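PDB 5VGC: NleG5-1 effector from Enterobacteria phage YYZ-2008, which probably acts as a ubiquitin-protein transferase of the RING clan, and binds calcium ions in the crystal. Local coordinates for residues 81-86 and 92-97; 120-125 and 171-176; 153-158 and 208-213; 158-163 and 192-197. The protein carries 1 engineered substitution. All coordinates share one frame; numbering follows the deposited sequence.

How the contacts relate
Two regions are involved, on opposite sides of the chain's centre. Contact 1 comes first along the chain and stands alone, joining helices 68-85 and 92-102; its centre is 42 to 51 Å from those of the others. Contacts 2, 3 and 4 cluster in the part assigned to the RING-clan NleG family, their centres only 8 to 15 Å apart. Contact 4 is nested in the loop that contact 3 closes, and contact 2 crosses both. Contacts 3 and 4 share Asn-158 and the sheet holding strands 152-157 and 195-196. Leu-173 of contact 2 packs on Met-156 of contact 3, tying helix to sheet in this probable ubiquitin-transferase module.

Contact 1: 81-86 and 92-97; sequences IERTLN and SREVTV
Ser-92, the first residue of helix 92-102, meets the carboxylate of Glu-82 with both of its donors. Its hydroxyl OG bonds to Glu-82 OE2 at 2.9 Å, approaching from above the carboxylate plane, while the backbone N of Ser-92 reaches Glu-82 OE1 in a weak but nearly straight bond of 3.3 Å. The serine torsion explains the pairing: at chi1 56°, OG sits between the backbone N and the carbonyl carbon, a placing that lets hydroxyl and amide face the same acid. The start of a helix probably stabilises the negative charge placed there, and OE2 has a further donor in Gly-59 N.

A second acid, Glu-94, crosses Arg-83 at about a right angle. Arg-83 NH2 gives Glu-94 OE2 a hydrogen bond of 3.1 Å that lies close to the guanidinium plane, and NH1 completes the salt bridge to OE1. The two planes are turned 70° apart, so this is not a coplanar bidentate pair. Ser-89 O also holds Arg-83 NH1, and Thr-91 N holds Glu-94 OE1.

The salt bridge and the serine-carboxylate bonds join the end of helix 68-85 to the start of helix 92-102, beside strand 57-60, where Asn-86 OD1 accepts from Phe-57 N.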
loop_
_atom_site.group_PDB
_atom_site.type_symbol
_atom_site.label_atom_id
_atom_site.label_comp_id
_atom_site.label_asym_id
_atom_site.label_seq_id
_atom_site.Cartn_x
_atom_site.Cartn_y
_atom_site.Cartn_z
ATOM N N ILE A 81 -24.293 -8.219 16.835
ATOM C CA ILE A 81 -23.453 -9.344 17.239
ATOM C C ILE A 81 -22.055 -9.189 16.648
ATOM O O ILE A 81 -21.047 -9.360 17.351
ATOM C CB ILE A 81 -24.065 -10.705 16.838
ATOM C CG1 ILE A 81 -25.318 -10.981 17.663
ATOM C CG2 ILE A 81 -23.061 -11.836 17.054
ATOM C CD1 ILE A 81 -26.247 -11.976 17.008
ATOM N N GLU A 82 -22.009 -8.864 15.358
ATOM C CA GLU A 82 -20.753 -8.622 14.654
ATOM C C GLU A 82 -19.946 -7.536 15.349
ATOM O O GLU A 82 -18.766 -7.742 15.636
ATOM C CB GLU A 82 -20.995 -8.255 13.184
ATOM C CG GLU A 82 -21.315 -9.453 12.318
ATOM C CD GLU A 82 -21.610 -9.088 10.872
ATOM O OE1 GLU A 82 -21.763 -7.874 10.563
ATOM O OE2 GLU A 82 -21.670 -10.027 10.046
ATOM N N ARG A 83 -20.569 -6.394 15.623
ATOM C CA ARG A 83 -19.840 -5.330 16.305
ATOM C C ARG A 83 -19.347 -5.772 17.693
ATOM O O ARG A 83 -18.235 -5.447 18.091
ATOM C CB ARG A 83 -20.684 -4.058 16.425
ATOM C CG ARG A 83 -20.831 -3.296 15.130
ATOM C CD ARG A 83 -21.253 -1.863 15.377
ATOM N NE ARG A 83 -21.648 -1.292 14.096
ATOM C CZ ARG A 83 -20.819 -0.713 13.221
ATOM N NH1 ARG A 83 -19.506 -0.604 13.442
ATOM N NH2 ARG A 83 -21.301 -0.252 12.092
ATOM N N THR A 84 -20.172 -6.519 18.419
ATOM C CA THR A 84 -19.806 -6.947 19.762
ATOM C C THR A 84 -18.637 -7.929 19.712
ATOM O O THR A 84 -17.701 -7.805 20.494
ATOM C CB THR A 84 -21.015 -7.543 20.521
ATOM O OG1 THR A 84 -22.124 -6.634 20.439
ATOM C CG2 THR A 84 -20.673 -7.778 21.975
ATOM N N LEU A 85 -18.690 -8.878 18.783
ATOM C CA LEU A 85 -17.572 -9.817 18.565
ATOM C C LEU A 85 -16.269 -9.221 17.976
ATOM O O LEU A 85 -15.180 -9.544 18.443
ATOM C CB LEU A 85 -18.019 -10.977 17.662
ATOM C CG LEU A 85 -19.066 -11.912 18.249
ATOM C CD1 LEU A 85 -19.628 -12.820 17.163
ATOM C CD2 LEU A 85 -18.447 -12.726 19.370
ATOM N N ASN A 86 -16.377 -8.371 16.959
ATOM C CA ASN A 86 -15.207 -7.984 16.155
ATOM C C ASN A 86 -14.279 -6.957 16.804
ATOM O O ASN A 86 -14.701 -6.165 17.654
ATOM C CB ASN A 86 -15.673 -7.454 14.791
ATOM C CG ASN A 86 -16.261 -8.549 13.906
ATOM O OD1 ASN A 86 -16.025 -9.741 14.116
ATOM N ND2 ASN A 86 -17.026 -8.144 12.906
ATOM N N SER A 92 -18.794 -6.906 9.594
ATOM C CA SER A 92 -18.078 -7.672 8.571
ATOM C C SER A 92 -17.945 -6.920 7.243
ATOM O O SER A 92 -16.904 -6.974 6.572
ATOM C CB SER A 92 -18.754 -9.020 8.320
ATOM O OG SER A 92 -20.102 -8.863 7.960
ATOM N N ARG A 93 -19.003 -6.203 6.874
ATOM C CA ARG A 93 -18.991 -5.370 5.668
ATOM C C ARG A 93 -17.828 -4.353 5.734
ATOM O O ARG A 93 -17.030 -4.217 4.776
ATOM C CB ARG A 93 -20.346 -4.689 5.527
ATOM C CG ARG A 93 -20.779 -4.332 4.110
ATOM C CD ARG A 93 -21.923 -3.328 4.117
ATOM N NE ARG A 93 -21.491 -2.120 4.825
ATOM C CZ ARG A 93 -20.762 -1.124 4.317
ATOM N NH1 ARG A 93 -20.439 -0.103 5.110
ATOM N NH2 ARG A 93 -20.359 -1.126 3.040
ATOM N N GLU A 94 -17.716 -3.663 6.867
ATOM C CA GLU A 94 -16.652 -2.664 7.058
ATOM C C GLU A 94 -15.280 -3.303 6.976
ATOM O O GLU A 94 -14.344 -2.755 6.352
ATOM C CB GLU A 94 -16.819 -1.944 8.402
ATOM C CG GLU A 94 -18.034 -1.023 8.474
ATOM C CD GLU A 94 -18.435 -0.647 9.896
ATOM O OE1 GLU A 94 -18.137 -1.427 10.831
ATOM O OE2 GLU A 94 -19.057 0.431 10.084
ATOM N N VAL A 95 -15.175 -4.476 7.598
ATOM C CA VAL A 95 -13.952 -5.286 7.540
ATOM C C VAL A 95 -13.587 -5.550 6.068
ATOM O O VAL A 95 -12.462 -5.239 5.633
ATOM C CB VAL A 95 -14.119 -6.605 8.328
ATOM C CG1 VAL A 95 -12.919 -7.529 8.130
ATOM C CG2 VAL A 95 -14.319 -6.330 9.807
ATOM N N THR A 96 -14.553 -6.094 5.313
ATOM C CA THR A 96 -14.355 -6.320 3.888
ATOM C C THR A 96 -13.921 -5.031 3.165
ATOM O O THR A 96 -12.989 -5.071 2.361
ATOM C CB THR A 96 -15.606 -6.947 3.210
ATOM O OG1 THR A 96 -15.805 -8.277 3.708
ATOM C CG2 THR A 96 -15.484 -6.999 1.674
ATOM N N VAL A 97 -14.573 -3.901 3.447
ATOM C CA VAL A 97 -14.150 -2.650 2.781
ATOM C C VAL A 97 -12.693 -2.330 3.120
ATOM O O VAL A 97 -11.866 -2.017 2.230
ATOM C CB VAL A 97 -15.083 -1.455 3.143
ATOM C CG1 VAL A 97 -14.506 -0.104 2.705
ATOM C CG2 VAL A 97 -16.460 -1.662 2.518
#

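Contact 2: 120-125 and 171-176; sequences DKIEVC and MALIHL
Both segments are helical throughout, and they run in roughly opposite directions. Their backbones come nearest at Ile-122 and Ile-174, where CA lies 7.7 Å from CA. Neither backbone is linked to the other by a hydrogen bond; each keeps its own i to i+4 bonds, and what joins the helices is apolar packing.

Ile-122 does most of the work. Its CB points at the opposite helix, and the two branches leave it toward different partners. CG1 stands anti to the carbonyl carbon (chi1 -74°), and the chain continues extended to CD1, so this longer arm lies against the isobutyl group of Leu-173. Ile-122 CG1 is 3.9 Å from Leu-173 CD2, and Ile-122 CD1 touches both CD2 and CG of that leucine, the two side chains meeting at a slant. The short branch, CG2, is anti to the backbone N and rests near Ile-174, 4.2 Å from its CG1. Ile-122 thus addresses two successive residues of helix 170-178 at once.

Beside the apolar patch, Glu-123 OE1 forms a salt bridge with Lys-170 NZ. Underneath, Val-154 of strand 152-157 touches both Ile-122 and Leu-173, and Ile-195 of strand 195-196 also reaches Leu-173.

Helices 111-125 and 170-178 therefore close over one side of the antiparallel sheet, with isoleucine and leucine as the filling. A helix laid on a small sheet in this way is consistent with the RING/U-box architecture expected from the family assignment.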
loop_
_atom_site.group_PDB
_atom_site.type_symbol
_atom_site.label_atom_id
_atom_site.label_comp_id
_atom_site.label_asym_id
_atom_site.label_seq_id
_atom_site.Cartn_x
_atom_site.Cartn_y
_atom_site.Cartn_z
ATOM N N ASP A 120 -3.466 5.382 -26.075
ATOM C CA ASP A 120 -3.181 6.236 -27.240
ATOM C C ASP A 120 -1.799 5.942 -27.804
ATOM O O ASP A 120 -1.651 5.816 -29.038
ATOM C CB ASP A 120 -3.316 7.747 -26.916
ATOM C CG ASP A 120 -4.768 8.219 -26.879
ATOM O OD1 ASP A 120 -5.687 7.437 -27.213
ATOM O OD2 ASP A 120 -5.003 9.391 -26.511
ATOM N N LYS A 121 -0.791 5.822 -26.935
ATOM C CA LYS A 121 0.541 5.508 -27.456
ATOM C C LYS A 121 0.590 4.133 -28.108
ATOM O O LYS A 121 1.227 3.976 -29.172
ATOM C CB LYS A 121 1.643 5.641 -26.427
ATOM C CG LYS A 121 3.018 5.481 -27.051
ATOM C CD LYS A 121 4.083 6.191 -26.256
ATOM C CE LYS A 121 5.406 6.146 -27.002
ATOM N NZ LYS A 121 6.502 6.421 -26.019
ATOM N N ILE A 122 -0.071 3.142 -27.512
ATOM C CA ILE A 122 -0.133 1.828 -28.190
ATOM C C ILE A 122 -0.726 2.028 -29.596
ATOM O O ILE A 122 -0.097 1.668 -30.635
ATOM C CB ILE A 122 -0.924 0.786 -27.371
ATOM C CG1 ILE A 122 -0.061 0.338 -26.185
ATOM C CG2 ILE A 122 -1.318 -0.414 -28.232
ATOM C CD1 ILE A 122 -0.801 -0.465 -25.141
ATOM N N GLU A 123 -1.914 2.635 -29.600
ATOM C CA GLU A 123 -2.600 2.925 -30.849
ATOM C C GLU A 123 -1.684 3.607 -31.891
ATOM O O GLU A 123 -1.648 3.211 -33.055
ATOM C CB GLU A 123 -3.841 3.778 -30.580
ATOM C CG GLU A 123 -4.889 3.734 -31.664
ATOM C CD GLU A 123 -5.409 2.343 -31.900
ATOM O OE1 GLU A 123 -5.521 1.985 -33.090
ATOM O OE2 GLU A 123 -5.694 1.605 -30.911
ATOM N N VAL A 124 -0.934 4.615 -31.469
ATOM C CA VAL A 124 -0.009 5.273 -32.396
ATOM C C VAL A 124 1.089 4.318 -32.837
ATOM O O VAL A 124 1.416 4.286 -34.027
ATOM C CB VAL A 124 0.592 6.581 -31.804
ATOM C CG1 VAL A 124 1.768 7.101 -32.640
ATOM C CG2 VAL A 124 -0.494 7.662 -31.688
ATOM N N CYS A 125 1.668 3.543 -31.910
ATOM C CA CYS A 125 2.865 2.763 -32.254
ATOM C C CYS A 125 2.575 1.467 -33.010
ATOM O O CYS A 125 3.481 0.904 -33.648
ATOM C CB CYS A 125 3.700 2.474 -31.006
ATOM S SG CYS A 125 4.564 3.913 -30.316
ATOM N N MET A 171 -3.752 -6.251 -29.425
ATOM C CA MET A 171 -4.871 -6.651 -28.574
ATOM C C MET A 171 -4.372 -7.193 -27.230
ATOM O O MET A 171 -4.974 -6.907 -26.173
ATOM C CB MET A 171 -5.758 -7.698 -29.281
ATOM C CG MET A 171 -6.472 -7.211 -30.551
ATOM S SD MET A 171 -7.477 -8.408 -31.501
ATOM C CE MET A 171 -6.200 -9.341 -32.342
ATOM N N ALA A 172 -3.272 -7.960 -27.272
ATOM C CA ALA A 172 -2.665 -8.514 -26.065
ATOM C C ALA A 172 -2.114 -7.395 -25.200
ATOM O O ALA A 172 -2.332 -7.382 -23.988
ATOM C CB ALA A 172 -1.565 -9.495 -26.413
ATOM N N LEU A 173 -1.406 -6.452 -25.825
ATOM C CA LEU A 173 -0.882 -5.309 -25.057
ATOM C C LEU A 173 -2.015 -4.481 -24.393
ATOM O O LEU A 173 -1.940 -4.105 -23.191
ATOM C CB LEU A 173 -0.006 -4.415 -25.944
ATOM C CG LEU A 173 1.215 -3.805 -25.269
ATOM C CD1 LEU A 173 2.104 -4.900 -24.692
ATOM C CD2 LEU A 173 1.958 -2.958 -26.291
ATOM N N ILE A 174 -3.063 -4.222 -25.185
ATOM C CA ILE A 174 -4.265 -3.580 -24.657
ATOM C C ILE A 174 -4.850 -4.351 -23.446
ATOM O O ILE A 174 -5.219 -3.730 -22.408
ATOM C CB ILE A 174 -5.312 -3.351 -25.749
ATOM C CG1 ILE A 174 -4.804 -2.224 -26.675
ATOM C CG2 ILE A 174 -6.679 -2.966 -25.122
ATOM C CD1 ILE A 174 -5.593 -2.043 -27.955
ATOM N N HIS A 175 -4.920 -5.675 -23.569
ATOM C CA HIS A 175 -5.358 -6.533 -22.473
ATOM C C HIS A 175 -4.438 -6.444 -21.251
ATOM O O HIS A 175 -4.929 -6.363 -20.120
ATOM C CB HIS A 175 -5.467 -7.977 -22.941
ATOM C CG HIS A 175 -5.903 -8.932 -21.877
ATOM N ND1 HIS A 175 -5.028 -9.786 -21.243
ATOM C CD2 HIS A 175 -7.126 -9.182 -21.353
ATOM C CE1 HIS A 175 -5.691 -10.519 -20.366
ATOM N NE2 HIS A 175 -6.966 -10.175 -20.416
ATOM N N LEU A 176 -3.124 -6.451 -21.465
ATOM C CA LEU A 176 -2.168 -6.332 -20.351
ATOM C C LEU A 176 -2.324 -4.994 -19.637
ATOM O O LEU A 176 -2.345 -4.956 -18.377
ATOM C CB LEU A 176 -0.713 -6.462 -20.804
ATOM C CG LEU A 176 -0.256 -7.808 -21.351
ATOM C CD1 LEU A 176 1.167 -7.709 -21.887
ATOM C CD2 LEU A 176 -0.353 -8.900 -20.326
#

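Contact 3: 153-158 and 208-213; sequences GVFMRN and GNFVLK
Phe-155 and Phe-210 both hold CG anti to their carbonyl carbons (chi1 -82° and -70°), which sends each ring out of its strand into the space between the two. There they meet edge to face. Phe-155 is the edge: its CE1 hangs 3.6 Å above the ring plane of Phe-210, over the centre of that ring, and its CZ comes as close to Phe-210 CE1. The centroids are 4.7 Å apart and the planes inclined at 54°, a tilted T-shape. Phe-127 adds a third ring beside Phe-155.

Strands 152-157 and 209-212 are not hydrogen-bonded partners. Each pairs antiparallel with strand 164-169, and the sheet curls so that the two are steeply inclined to each other, their side chains meeting across the gap. At the entry to strand 209-212, Gly-208 and Asn-209 face Asp-204 in a G1 beta bulge.

Two residues along, Arg-157 bends at its third torsion, and its guanidinium turns one face to Leu-212. The leucine methyl CD1 lies 3.7 Å from Arg-157 NE over that face. NE donates to Ser-162 O in the hairpin loop, and NH1 to Ser-193 O in the 3-10 turn.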
loop_
_atom_site.group_PDB
_atom_site.type_symbol
_atom_site.label_atom_id
_atom_site.label_comp_id
_atom_site.label_asym_id
_atom_site.label_seq_id
_atom_site.Cartn_x
_atom_site.Cartn_y
_atom_site.Cartn_z
ATOM N N GLY A 153 0.908 -5.341 -34.882
ATOM C CA GLY A 153 1.931 -5.589 -33.885
ATOM C C GLY A 153 2.405 -4.303 -33.243
ATOM O O GLY A 153 2.271 -3.235 -33.834
ATOM N N VAL A 154 2.958 -4.417 -32.033
ATOM C CA VAL A 154 3.514 -3.278 -31.298
ATOM C C VAL A 154 4.836 -3.672 -30.633
ATOM O O VAL A 154 4.942 -4.780 -30.044
ATOM C CB VAL A 154 2.572 -2.800 -30.182
ATOM C CG1 VAL A 154 3.131 -1.559 -29.497
ATOM C CG2 VAL A 154 1.166 -2.514 -30.701
ATOM N N PHE A 155 5.836 -2.776 -30.723
ATOM C CA PHE A 155 7.139 -3.036 -30.111
ATOM C C PHE A 155 7.099 -2.610 -28.649
ATOM O O PHE A 155 6.710 -1.478 -28.357
ATOM C CB PHE A 155 8.281 -2.261 -30.812
ATOM C CG PHE A 155 8.813 -2.910 -32.070
ATOM C CD1 PHE A 155 9.022 -4.278 -32.163
ATOM C CD2 PHE A 155 9.135 -2.127 -33.167
ATOM C CE1 PHE A 155 9.536 -4.845 -33.332
ATOM C CE2 PHE A 155 9.630 -2.696 -34.331
ATOM C CZ PHE A 155 9.833 -4.054 -34.412
ATOM N N MET A 156 7.508 -3.499 -27.737
ATOM C CA MET A 156 7.639 -3.100 -26.321
ATOM C C MET A 156 8.991 -3.506 -25.759
ATOM O O MET A 156 9.460 -4.633 -25.983
ATOM C CB MET A 156 6.531 -3.708 -25.446
ATOM C CG MET A 156 6.564 -3.238 -23.998
ATOM S SD MET A 156 5.290 -3.992 -22.980
ATOM C CE MET A 156 4.035 -2.778 -23.111
ATOM N N ARG A 157 9.597 -2.587 -25.017
ATOM C CA ARG A 157 10.884 -2.836 -24.397
ATOM C C ARG A 157 10.782 -3.896 -23.299
ATOM O O ARG A 157 9.754 -3.988 -22.634
ATOM C CB ARG A 157 11.467 -1.552 -23.818
ATOM C CG ARG A 157 11.886 -0.597 -24.921
ATOM C CD ARG A 157 11.953 0.835 -24.461
ATOM N NE ARG A 157 13.132 1.082 -23.654
ATOM C CZ ARG A 157 13.358 2.201 -22.992
ATOM N NH1 ARG A 157 12.478 3.206 -23.021
ATOM N NH2 ARG A 157 14.479 2.302 -22.294
ATOM N N ASN A 158 11.853 -4.684 -23.134
ATOM C CA ASN A 158 11.891 -5.748 -22.145
ATOM C C ASN A 158 11.808 -5.275 -20.700
ATOM O O ASN A 158 11.409 -6.038 -19.827
ATOM C CB ASN A 158 13.141 -6.621 -22.322
ATOM C CG ASN A 158 13.034 -7.551 -23.508
ATOM O OD1 ASN A 158 12.168 -7.361 -24.387
ATOM N ND2 ASN A 158 13.913 -8.561 -23.550
ATOM N N GLY A 208 20.649 -10.903 -32.020
ATOM C CA GLY A 208 19.488 -11.778 -32.243
ATOM C C GLY A 208 18.168 -11.231 -31.712
ATOM O O GLY A 208 17.279 -11.986 -31.308
ATOM N N ASN A 209 18.049 -9.907 -31.725
ATOM C CA ASN A 209 16.939 -9.204 -31.117
ATOM C C ASN A 209 16.729 -7.889 -31.831
ATOM O O ASN A 209 17.630 -7.368 -32.513
ATOM C CB ASN A 209 17.221 -8.936 -29.611
ATOM C CG ASN A 209 16.821 -10.098 -28.709
ATOM O OD1 ASN A 209 15.726 -10.638 -28.834
ATOM N ND2 ASN A 209 17.709 -10.484 -27.789
ATOM N N PHE A 210 15.521 -7.353 -31.672
ATOM C CA PHE A 210 15.246 -5.987 -32.035
ATOM C C PHE A 210 15.886 -5.083 -30.990
ATOM O O PHE A 210 15.578 -5.219 -29.814
ATOM C CB PHE A 210 13.764 -5.718 -32.059
ATOM C CG PHE A 210 13.015 -6.386 -33.168
ATOM C CD1 PHE A 210 13.033 -5.860 -34.440
ATOM C CD2 PHE A 210 12.233 -7.507 -32.921
ATOM C CE1 PHE A 210 12.315 -6.454 -35.477
ATOM C CE2 PHE A 210 11.502 -8.108 -33.944
ATOM C CZ PHE A 210 11.545 -7.583 -35.225
ATOM N N VAL A 211 16.770 -4.182 -31.429
ATOM C CA VAL A 211 17.422 -3.200 -30.556
ATOM C C VAL A 211 16.936 -1.805 -30.913
ATOM O O VAL A 211 16.654 -1.524 -32.093
ATOM C CB VAL A 211 18.957 -3.233 -30.650
ATOM C CG1 VAL A 211 19.597 -2.260 -29.661
ATOM C CG2 VAL A 211 19.471 -4.644 -30.413
ATOM N N LEU A 212 16.815 -0.947 -29.890
ATOM C CA LEU A 212 16.463 0.459 -30.082
ATOM C C LEU A 212 17.538 1.180 -30.902
ATOM O O LEU A 212 18.704 0.784 -30.880
ATOM C CB LEU A 212 16.294 1.182 -28.750
ATOM C CG LEU A 212 15.120 0.874 -27.823
ATOM C CD1 LEU A 212 14.945 1.955 -26.771
ATOM C CD2 LEU A 212 13.834 0.718 -28.602
ATOM N N LYS A 213 17.132 2.232 -31.620
ATOM C CA LYS A 213 18.047 2.939 -32.540
ATOM C C LYS A 213 18.974 3.933 -31.827
ATOM O O LYS A 213 18.612 4.527 -30.810
ATOM C CB LYS A 213 17.287 3.631 -33.681
ATOM C CG LYS A 213 16.839 2.685 -34.791
ATOM C CD LYS A 213 16.465 3.451 -36.055
ATOM C CE LYS A 213 15.892 2.550 -37.138
ATOM N NZ LYS A 213 16.941 1.774 -37.853
#

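Contact 4: 158-163 and 192-197; sequences NSMNSN and VSMIVG
The hairpin loop between strands 152-157 and 164-169 packs here on a short 3-10 turn, residues 192-194, that leads into strand 195-196. A type I beta turn from Ser-159 to Ser-162 shapes the tip of the loop, and Met-160 is its second residue.

The apolar part belongs to two methionines. Met-194 is extended beyond CG and stands up from its turn, whereas Met-160 starts out away from it: CB points off, but bends at chi2 (57°) and chi3 (83°) fold the chain back. The two thioethers then cross at about a right angle. Met-160 SD lies 3.7 Å from Met-194 CE, so the methyl of one sits against the sulfur of the other.

Polar groups take part through simple contact, with no hydrogen bond between the side chains. Ser-193 OG rests 3.8 Å from Met-160 SD, and the carbonyl oxygen Ser-159 O lies 4.2 Å from Met-194 CG while also accepting the turn's own bond from Ser-162 N.

Backbone bonding ties both pieces into the sheet: Met-194 O accepts from Arg-157 N, and Asn-158 pairs with Val-164. Glu-188 OE1 accepts a hydrogen bond from Met-160 N, and Asn-54 of the second subunit packs on Met-160 and Ser-193, so the edge of this patch lies at the subunit interface. Met-160 CE and Met-194 CE meet methyl to methyl at 3.5 Å.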
loop_
_atom_site.group_PDB
_atom_site.type_symbol
_atom_site.label_atom_id
_atom_site.label_comp_id
_atom_site.label_asym_id
_atom_site.label_seq_id
_atom_site.Cartn_x
_atom_site.Cartn_y
_atom_site.Cartn_z
ATOM N N ASN A 158 11.853 -4.684 -23.134
ATOM C CA ASN A 158 11.891 -5.748 -22.145
ATOM C C ASN A 158 11.808 -5.275 -20.700
ATOM O O ASN A 158 11.409 -6.038 -19.827
ATOM C CB ASN A 158 13.141 -6.621 -22.322
ATOM C CG ASN A 158 13.034 -7.551 -23.508
ATOM O OD1 ASN A 158 12.168 -7.361 -24.387
ATOM N ND2 ASN A 158 13.913 -8.561 -23.550
ATOM N N SER A 159 12.179 -4.025 -20.455
ATOM C CA SER A 159 12.082 -3.409 -19.140
ATOM C C SER A 159 12.186 -1.879 -19.251
ATOM O O SER A 159 12.411 -1.350 -20.329
ATOM C CB SER A 159 13.166 -3.965 -18.215
ATOM O OG SER A 159 14.437 -3.399 -18.524
ATOM N N MET A 160 12.030 -1.183 -18.128
ATOM C CA MET A 160 12.076 0.280 -18.089
ATOM C C MET A 160 13.256 0.879 -18.858
ATOM O O MET A 160 13.080 1.851 -19.587
ATOM C CB MET A 160 12.083 0.791 -16.641
ATOM C CG MET A 160 11.618 2.237 -16.508
ATOM S SD MET A 160 9.964 2.513 -17.173
ATOM C CE MET A 160 8.972 1.981 -15.772
ATOM N N ASN A 161 14.448 0.293 -18.708
ATOM C CA ASN A 161 15.670 0.815 -19.335
ATOM C C ASN A 161 16.342 -0.120 -20.356
ATOM O O ASN A 161 17.490 0.065 -20.693
ATOM C CB ASN A 161 16.679 1.178 -18.248
ATOM C CG ASN A 161 16.042 1.885 -17.076
ATOM O OD1 ASN A 161 16.218 1.462 -15.936
ATOM N ND2 ASN A 161 15.293 2.959 -17.346
ATOM N N SER A 162 15.619 -1.112 -20.875
ATOM C CA SER A 162 16.213 -2.099 -21.764
ATOM C C SER A 162 16.324 -1.479 -23.150
ATOM O O SER A 162 15.430 -0.726 -23.588
ATOM C CB SER A 162 15.387 -3.367 -21.848
ATOM O OG SER A 162 16.033 -4.287 -22.703
ATOM N N ASN A 163 17.429 -1.775 -23.820
ATOM C CA ASN A 163 17.567 -1.431 -25.235
ATOM C C ASN A 163 16.925 -2.448 -26.188
ATOM O O ASN A 163 16.913 -2.226 -27.397
ATOM C CB ASN A 163 19.028 -1.179 -25.543
ATOM C CG ASN A 163 19.553 0.073 -24.858
ATOM O OD1 ASN A 163 18.860 1.076 -24.766
ATOM N ND2 ASN A 163 20.776 0.020 -24.391
ATOM N N VAL A 192 4.241 4.092 -20.626
ATOM C CA VAL A 192 4.428 4.681 -21.974
ATOM C C VAL A 192 5.836 4.557 -22.576
ATOM O O VAL A 192 5.994 4.142 -23.746
ATOM C CB VAL A 192 4.026 6.189 -22.104
ATOM C CG1 VAL A 192 2.612 6.348 -22.591
ATOM C CG2 VAL A 192 4.255 6.970 -20.833
ATOM N N SER A 193 6.848 4.899 -21.788
ATOM C CA SER A 193 8.224 4.893 -22.286
ATOM C C SER A 193 8.681 3.501 -22.784
ATOM O O SER A 193 9.590 3.409 -23.617
ATOM C CB SER A 193 9.167 5.428 -21.223
ATOM O OG SER A 193 8.949 4.707 -20.047
ATOM N N MET A 194 8.049 2.436 -22.282
ATOM C CA MET A 194 8.309 1.077 -22.800
ATOM C C MET A 194 7.783 0.816 -24.218
ATOM O O MET A 194 8.285 -0.110 -24.883
ATOM C CB MET A 194 7.753 0.007 -21.853
ATOM C CG MET A 194 8.431 -0.051 -20.492
ATOM S SD MET A 194 7.444 -1.033 -19.346
ATOM C CE MET A 194 8.332 -0.712 -17.839
ATOM N N ILE A 195 6.791 1.611 -24.659
ATOM C CA ILE A 195 6.142 1.420 -25.956
ATOM C C ILE A 195 6.916 2.238 -26.950
ATOM O O ILE A 195 7.262 3.377 -26.651
ATOM C CB ILE A 195 4.682 1.916 -25.997
ATOM C CG1 ILE A 195 3.903 1.476 -24.765
ATOM C CG2 ILE A 195 3.959 1.410 -27.230
ATOM C CD1 ILE A 195 3.818 0.000 -24.579
ATOM N N VAL A 196 7.204 1.663 -28.117
ATOM C CA VAL A 196 8.009 2.350 -29.136
ATOM C C VAL A 196 7.499 2.068 -30.539
ATOM O O VAL A 196 6.938 0.995 -30.793
ATOM C CB VAL A 196 9.516 1.975 -29.039
ATOM C CG1 VAL A 196 10.105 2.426 -27.713
ATOM C CG2 VAL A 196 9.753 0.486 -29.203
ATOM N N GLY A 197 7.692 3.036 -31.442
ATOM C CA GLY A 197 7.253 2.909 -32.832
ATOM C C GLY A 197 8.207 2.097 -33.697
ATOM O O GLY A 197 9.408 2.018 -33.412
#